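Local coordinates for protein Exo-beta-1,4-mannosidase (Rhizomucor miehei, PDB 4LYP) that probably removes mannose units from the non-reducing ends of beta-1,4-linked mannosides as a fungal family 5 glycoside hydrolase, and also shows transglycosylation activity, at residues 101-106 with 115-120. Sequence-based numbering, arbitrary orientation.
Sequences SSEGPD and SMMPQP
Ser115 and Asp106 show how one carboxylate can tie together two stretches of a long irregular loop. A single oxygen, Asp106 OD1, accepts two bonds from the same serine: Ser115 N at 2.9 Å and Ser115 OG at 2.8 Å. Both donors come in on its syn side but from opposite faces of the carboxylate plane, a pincer that should restrain rotation of the group. With chi1 at 59°, Ser115 OG turns back between its own N and carbonyl carbon, where both polar groups can serve one acceptor. The other oxygen, Asp106 OD2, takes a hydrogen from a water that also donates to Ser115 O; the Asp106 side chain runs alongside Pro118, with OD2 3.8 Å from Pro118 CB.

At Ser102 the serine hydroxyl is the acceptor instead, taking the N-H of Met116, 2.8 Å from OG in a fairly straight bond (164°). The backbones continue the join on each side of Glu103, Met117 N donating to Ser102 O at 2.8 Å and Gly104 N to Met117 O at 2.9 Å. Gly104, bare of a side chain, lets its CA approach Pro118 CA to 3.8 Å before the cis peptide bond to Pro105. Next to the bridge, Met116 extends to bring SD within 3.7 Å of Ser101 CA and packs against helix 125-140. The carboxylate of Glu103 turns away from this join, OE1 accepting from Gly158 N.

The two backbone bonds make a single beta bridge, Glu103 with Met117, reinforced from either end by the Ser102 and Asp106 side-chain bonds; it folds back on itself the βα-loop between strand 95-99 and helix 125-140 of a TIM barrel.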
# COMPACT_ATOMS: atom_id res chain seq x y z
N SER A 101 9.66 -4.87 -0.81
CA SER A 101 10.96 -4.24 -0.94
C SER A 101 11.24 -3.58 0.42
O SER A 101 10.31 -3.24 1.15
CB SER A 101 10.96 -3.17 -2.04
OG SER A 101 10.22 -2.01 -1.67
N SER A 102 12.54 -3.41 0.68
CA SER A 102 13.00 -2.45 1.72
C SER A 102 14.51 -2.43 1.60
O SER A 102 15.15 -3.47 1.56
CB SER A 102 12.52 -2.76 3.11
OG SER A 102 12.91 -4.01 3.51
N GLU A 103 15.06 -1.23 1.62
CA GLU A 103 16.47 -1.02 1.36
C GLU A 103 17.18 -0.60 2.62
O GLU A 103 16.69 0.23 3.41
CB GLU A 103 16.67 -0.01 0.23
CG GLU A 103 16.20 -0.53 -1.13
CD GLU A 103 14.67 -0.42 -1.33
OE1 GLU A 103 14.04 0.56 -1.01
OE2 GLU A 103 14.16 -1.41 -1.96
N GLY A 104 18.42 -1.12 2.80
CA GLY A 104 19.33 -0.63 3.84
C GLY A 104 20.12 0.59 3.35
O GLY A 104 19.73 1.22 2.34
N PRO A 105 21.21 0.96 3.99
CA PRO A 105 21.81 0.24 5.16
C PRO A 105 20.94 0.32 6.43
O PRO A 105 20.06 1.20 6.55
CB PRO A 105 23.14 0.95 5.34
CG PRO A 105 22.97 2.27 4.78
CD PRO A 105 22.02 2.16 3.61
N ASP A 106 21.23 -0.56 7.38
CA ASP A 106 20.37 -0.76 8.54
C ASP A 106 20.71 0.16 9.71
O ASP A 106 20.23 -0.05 10.82
CB ASP A 106 20.46 -2.23 9.00
CG ASP A 106 19.79 -3.20 7.96
OD1 ASP A 106 18.66 -2.83 7.55
OD2 ASP A 106 20.35 -4.22 7.64
N SER A 115 16.31 -4.37 6.97
CA SER A 115 15.90 -4.25 5.59
C SER A 115 15.96 -5.62 4.86
O SER A 115 16.76 -6.50 5.18
CB SER A 115 16.79 -3.25 4.88
OG SER A 115 18.17 -3.61 4.90
N MET A 116 15.11 -5.71 3.84
CA MET A 116 15.16 -6.89 2.96
C MET A 116 16.46 -6.95 2.12
O MET A 116 17.00 -8.00 1.86
CB MET A 116 13.92 -6.81 2.05
CG MET A 116 13.67 -7.96 1.14
SD MET A 116 12.41 -7.52 -0.05
CE MET A 116 11.94 -9.16 -0.62
N MET A 117 16.86 -5.74 1.67
CA MET A 117 18.00 -5.62 0.73
C MET A 117 18.96 -4.57 1.32
O MET A 117 18.93 -3.38 0.98
CB MET A 117 17.54 -5.25 -0.64
CG MET A 117 18.65 -5.35 -1.67
SD MET A 117 18.18 -5.09 -3.39
CE MET A 117 17.92 -3.32 -3.46
N PRO A 118 19.87 -5.02 2.22
CA PRO A 118 20.74 -4.06 2.90
C PRO A 118 21.77 -3.34 2.00
O PRO A 118 22.16 -2.22 2.31
CB PRO A 118 21.46 -4.91 4.02
CG PRO A 118 21.28 -6.34 3.50
CD PRO A 118 19.89 -6.34 2.87
N GLN A 119 22.15 -3.98 0.90
CA GLN A 119 22.98 -3.35 -0.14
C GLN A 119 22.41 -3.88 -1.45
O GLN A 119 21.82 -4.95 -1.49
CB GLN A 119 24.49 -3.81 -0.01
CG GLN A 119 25.14 -3.40 1.28
CD GLN A 119 26.60 -3.84 1.31
OE1 GLN A 119 26.89 -4.94 1.68
NE2 GLN A 119 27.49 -2.95 0.89
N PRO A 120 22.67 -3.20 -2.58
CA PRO A 120 22.10 -3.67 -3.86
C PRO A 120 22.42 -5.11 -4.16
O PRO A 120 23.62 -5.47 -4.14
CB PRO A 120 22.70 -2.71 -4.89
CG PRO A 120 22.97 -1.45 -4.09
CD PRO A 120 23.44 -1.96 -2.75
O HOH W 1 19.08 -6.49 6.71